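PDB 4ZWV: putative aminotransferase from Actinomadura melliaura, which probably acts as a pyridoxal 5'-phosphate-dependent sugar aminotransferase in the biosynthesis of the aminopentose of the indolocarbazole AT2433. Local coordinates for residues 146-149 with 155-158; 136-141 with 178-183. All blocks are in the same frame, centred on the assembly; numbering follows the deposited sequence.

Both contacts use helix 138-152, which packs against the large, mostly parallel sheet of the aminotransferase fold; their centres are about 12 Å apart. Contact 1 sits near the helix's C-terminal end, at the entry to strand 157-161, about 22 Å from the chain centre; contact 2 joins its first turn to the approach to strand 181-185, the neighbouring strand, about 13 Å from that centre. Each is partly buried. Charge dominates 146-149 with 155-158, where one arginine meets two acids near the surface, whereas 136-141 with 178-183 relies on a leucine against a histidine face and on a water. V158 of contact 1 packs on L141 of contact 2, joining the two.

Contact 1. Residues 146-149 with 155-158; sequences DRAE and RPAV
In the beta-alpha-beta unit of strand 123-129, helix 138-152 and strand 157-161, R155 returns from the loop after the helix to bind D146 and E149, one helical turn apart. The R155 chain is extended from CG to NE, with CG anti to the backbone N (chi1 -174°), and it runs beside the helix until its guanidinium reaches D146. There NH1 and NH2 of R155 grip a single oxygen end-on: D146 OD1 lies 2.8 Å from NH1 and 3.0 Å from NH2. NH1 comes to the anti lone pair of OD1, while NH2 meets that oxygen from above the carboxylate plane; the carboxylate and guanidinium planes are 52° apart.

R155 NH1 also reaches E149 OE1 at 2.9 Å, nearly along the C-O axis and with an N-H...O angle of 153°. Both acceptors lie close to the guanidinium plane, at its edge, which should fix the rotation of the group. E149 is extended too, and its CB and CG each lie 4.0 Å from R155 CB, adding aliphatic contact to the charge pair. This salt-bridge network ties the late turns of the crossover helix to the residues leading into the next strand. Deeper, the chemistry turns apolar: A148 CB faces P156 CD at 4.4 Å, and I119 touches A148 while L145 and T123 touch P156.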
loop_
_atom_site.group_PDB
_atom_site.type_symbol
_atom_site.label_atom_id
_atom_site.label_comp_id
_atom_site.label_asym_id
_atom_site.label_seq_id
_atom_site.Cartn_x
_atom_site.Cartn_y
_atom_site.Cartn_z
ATOM N N ASP A 146 26.359 -2.345 20.124
ATOM C CA ASP A 146 26.775 -2.768 21.457
ATOM C C ASP A 146 27.304 -1.576 22.253
ATOM O O ASP A 146 26.952 -1.382 23.422
ATOM C CB ASP A 146 27.870 -3.845 21.401
ATOM C CG ASP A 146 27.374 -5.179 20.866
ATOM O OD1 ASP A 146 26.152 -5.420 20.830
ATOM O OD2 ASP A 146 28.237 -6.016 20.506
ATOM N N ARG A 147 28.173 -0.792 21.620
ATOM C CA ARG A 147 28.766 0.366 22.277
ATOM C C ARG A 147 27.728 1.458 22.522
ATOM O O ARG A 147 27.786 2.137 23.548
ATOM C CB ARG A 147 29.942 0.907 21.455
ATOM C CG ARG A 147 31.129 -0.055 21.410
ATOM C CD ARG A 147 32.358 0.532 20.711
ATOM N NE ARG A 147 32.166 0.714 19.271
ATOM C CZ ARG A 147 32.289 -0.258 18.365
ATOM N NH1 ARG A 147 32.577 -1.501 18.740
ATOM N NH2 ARG A 147 32.108 0.010 17.081
ATOM N N ALA A 148 26.796 1.627 21.590
ATOM C CA ALA A 148 25.746 2.627 21.754
ATOM C C ALA A 148 24.853 2.266 22.935
ATOM O O ALA A 148 24.455 3.135 23.711
ATOM C CB ALA A 148 24.915 2.760 20.477
ATOM N N GLU A 149 24.542 0.982 23.071
ATOM C CA GLU A 149 23.694 0.513 24.165
ATOM C C GLU A 149 24.368 0.744 25.524
ATOM O O GLU A 149 23.717 1.136 26.499
ATOM C CB GLU A 149 23.355 -0.972 23.961
ATOM C CG GLU A 149 22.423 -1.576 25.003
ATOM C CD GLU A 149 21.978 -2.980 24.631
ATOM O OE1 GLU A 149 22.601 -3.593 23.740
ATOM O OE2 GLU A 149 20.984 -3.465 25.208
ATOM N N ARG A 155 19.151 0.463 22.849
ATOM C CA ARG A 155 19.847 -0.050 21.682
ATOM C C ARG A 155 18.992 0.265 20.470
ATOM O O ARG A 155 17.930 -0.327 20.307
ATOM C CB ARG A 155 20.076 -1.554 21.812
ATOM C CG ARG A 155 20.919 -2.147 20.695
ATOM C CD ARG A 155 20.900 -3.672 20.738
ATOM N NE ARG A 155 21.800 -4.248 19.737
ATOM C CZ ARG A 155 23.083 -4.512 19.962
ATOM N NH1 ARG A 155 23.608 -4.270 21.153
ATOM N NH2 ARG A 155 23.835 -5.028 19.000
ATOM N N PRO A 156 19.445 1.193 19.612
ATOM C CA PRO A 156 18.643 1.506 18.423
ATOM C C PRO A 156 18.422 0.278 17.554
ATOM O O PRO A 156 19.351 -0.508 17.351
ATOM C CB PRO A 156 19.491 2.545 17.680
ATOM C CG PRO A 156 20.410 3.109 18.711
ATOM C CD PRO A 156 20.682 1.989 19.677
ATOM N N ALA A 157 17.206 0.122 17.055
ATOM C CA ALA A 157 16.893 -0.975 16.162
ATOM C C ALA A 157 17.507 -0.753 14.801
ATOM O O ALA A 157 17.627 0.383 14.349
ATOM C CB ALA A 157 15.396 -1.135 16.031
ATOM N N VAL A 158 17.887 -1.846 14.152
ATOM C CA VAL A 158 18.312 -1.808 12.759
ATOM C C VAL A 158 17.244 -2.457 11.896
ATOM O O VAL A 158 16.752 -3.543 12.217
ATOM C CB VAL A 158 19.650 -2.548 12.547
ATOM C CG1 VAL A 158 19.936 -2.728 11.050
ATOM C CG2 VAL A 158 20.768 -1.788 13.205
#

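Contact 2. Residues 136-141 with 178-183; sequences VDLDRL and HGNMCV
L138, in the first turn of helix 138-152, lays its CD1 methyl over one face of the H178 ring, a CH-pi contact between this crossover helix of the aminotransferase fold and the loop entering strand 181-185. The methyl stands 3.7 Å from the ring centroid, 21° off the normal and shifted toward the CG-ND1 side, with L138 CD1 only 3.5 Å from H178 CG. With H178 CG beside its own backbone N (chi1 -63°) and the ring turned by chi2 of 90°, the imidazole presents its face to the leucine. Its rotation is further held from outside, where H178 NE2 hydrogen-bonds Y170 O and the Y170 ring meets the imidazole with its plane steeply tilted. With an alanine here in place of H178, the L138 methyl is likely to lose its aromatic face and Y170 O its NE2 donor.

Away from this close packing the contact is looser. L138 CD2 and N180 ND2 are 4.2 Å apart, the two side chains passing with their ends pointing opposite ways, and no direct hydrogen bond joins the segments. The N180 amide is anchored elsewhere, ND2 to E160 and OD1 to a bound glycerol that probably came from the crystallisation liquor. At the helix start, D137 is the N-cap: its OD1 accepts from R140 N at 3.3 Å, from above the carboxylate plane. A water spans the looser side, donating to L138 O at 2.9 Å and accepting from N180 ND2 at 3.1 Å.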
loop_
_atom_site.group_PDB
_atom_site.type_symbol
_atom_site.label_atom_id
_atom_site.label_comp_id
_atom_site.label_asym_id
_atom_site.label_seq_id
_atom_site.Cartn_x
_atom_site.Cartn_y
_atom_site.Cartn_z
ATOM N N VAL A 136 25.986 -4.829 3.614
ATOM C CA VAL A 136 26.624 -4.079 4.685
ATOM C C VAL A 136 27.373 -5.013 5.637
ATOM O O VAL A 136 27.005 -6.180 5.791
ATOM C CB VAL A 136 25.530 -3.274 5.461
ATOM C CG1 VAL A 136 26.092 -2.514 6.639
ATOM C CG2 VAL A 136 24.806 -2.311 4.503
ATOM N N ASP A 137 28.433 -4.498 6.261
ATOM C CA ASP A 137 29.175 -5.226 7.283
ATOM C C ASP A 137 28.349 -5.335 8.576
ATOM O O ASP A 137 28.508 -4.527 9.500
ATOM C CB ASP A 137 30.505 -4.506 7.534
ATOM C CG ASP A 137 31.452 -5.283 8.432
ATOM O OD1 ASP A 137 31.049 -6.276 9.088
ATOM O OD2 ASP A 137 32.633 -4.866 8.496
ATOM N N LEU A 138 27.483 -6.342 8.639
ATOM C CA LEU A 138 26.503 -6.440 9.718
ATOM C C LEU A 138 27.127 -6.720 11.082
ATOM O O LEU A 138 26.601 -6.259 12.096
ATOM C CB LEU A 138 25.463 -7.515 9.386
ATOM C CG LEU A 138 24.561 -7.146 8.203
ATOM C CD1 LEU A 138 23.694 -8.348 7.849
ATOM C CD2 LEU A 138 23.677 -5.940 8.509
ATOM N N ASP A 139 28.251 -7.445 11.127
ATOM C CA ASP A 139 28.904 -7.706 12.411
ATOM C C ASP A 139 29.485 -6.417 12.984
ATOM O O ASP A 139 29.440 -6.182 14.191
ATOM C CB ASP A 139 30.026 -8.745 12.281
ATOM C CG ASP A 139 29.525 -10.167 12.035
ATOM O OD1 ASP A 139 28.306 -10.433 12.085
ATOM O OD2 ASP A 139 30.393 -11.044 11.803
ATOM N N ARG A 140 30.060 -5.592 12.119
ATOM C CA ARG A 140 30.600 -4.316 12.573
ATOM C C ARG A 140 29.484 -3.421 13.096
ATOM O O ARG A 140 29.614 -2.775 14.146
ATOM C CB ARG A 140 31.355 -3.619 11.446
ATOM C CG ARG A 140 31.951 -2.313 11.879
ATOM C CD ARG A 140 32.815 -1.703 10.803
ATOM N NE ARG A 140 33.267 -0.380 11.218
ATOM C CZ ARG A 140 33.732 0.539 10.386
ATOM N NH1 ARG A 140 33.817 0.272 9.091
ATOM N NH2 ARG A 140 34.112 1.722 10.851
ATOM N N LEU A 141 28.383 -3.404 12.360
ATOM C CA LEU A 141 27.198 -2.674 12.761
ATOM C C LEU A 141 26.724 -3.118 14.151
ATOM O O LEU A 141 26.460 -2.277 15.012
ATOM C CB LEU A 141 26.113 -2.876 11.707
ATOM C CG LEU A 141 24.752 -2.286 12.010
ATOM C CD1 LEU A 141 24.842 -0.773 12.151
ATOM C CD2 LEU A 141 23.773 -2.676 10.915
ATOM N N HIS A 178 20.406 -12.332 10.601
ATOM C CA HIS A 178 21.486 -11.698 11.359
ATOM C C HIS A 178 20.969 -10.939 12.586
ATOM O O HIS A 178 21.698 -10.175 13.204
ATOM C CB HIS A 178 22.295 -10.757 10.455
ATOM C CG HIS A 178 22.982 -11.454 9.323
ATOM N ND1 HIS A 178 22.383 -11.647 8.096
ATOM C CD2 HIS A 178 24.212 -12.015 9.235
ATOM C CE1 HIS A 178 23.217 -12.294 7.300
ATOM N NE2 HIS A 178 24.336 -12.523 7.964
ATOM N N GLY A 179 19.714 -11.173 12.961
ATOM C CA GLY A 179 19.192 -10.596 14.188
ATOM C C GLY A 179 18.448 -9.272 14.036
ATOM O O GLY A 179 17.995 -8.699 15.034
ATOM N N ASN A 180 18.362 -8.767 12.806
ATOM C CA ASN A 180 17.627 -7.542 12.509
ATOM C C ASN A 180 16.391 -7.844 11.686
ATOM O O ASN A 180 16.364 -8.825 10.933
ATOM C CB ASN A 180 18.474 -6.540 11.717
ATOM C CG ASN A 180 19.820 -6.298 12.331
ATOM O OD1 ASN A 180 19.925 -5.981 13.519
ATOM N ND2 ASN A 180 20.874 -6.460 11.528
HETATM N N MSE A 181 15.388 -6.984 11.800
HETATM C CA MSE A 181 14.298 -6.997 10.837
HETATM C C MSE A 181 14.842 -6.723 9.453
HETATM O O MSE A 181 15.698 -5.854 9.282
HETATM C CB MSE A 181 13.231 -5.956 11.193
HETATM C CG MSE A 181 12.461 -6.303 12.459
HETATM SE SE MSE A 181 10.906 -5.175 12.686
HETATM C CE MSE A 181 11.814 -3.681 13.521
ATOM N N CYS A 182 14.343 -7.465 8.469
ATOM C CA CYS A 182 14.758 -7.304 7.077
ATOM C C CYS A 182 13.548 -7.121 6.205
ATOM O O CYS A 182 12.513 -7.737 6.455
ATOM C CB CYS A 182 15.513 -8.520 6.572
ATOM S SG CYS A 182 17.082 -8.746 7.379
ATOM N N VAL A 183 13.676 -6.286 5.183
ATOM C CA VAL A 183 12.590 -6.127 4.211
ATOM C C VAL A 183 13.084 -6.421 2.808
ATOM O O VAL A 183 13.995 -5.763 2.304
ATOM C CB VAL A 183 11.963 -4.711 4.227
ATOM C CG1 VAL A 183 10.798 -4.649 3.210
ATOM C CG2 VAL A 183 11.479 -4.347 5.635
HETATM O O HOH W 1 23.768 -6.384 12.604
#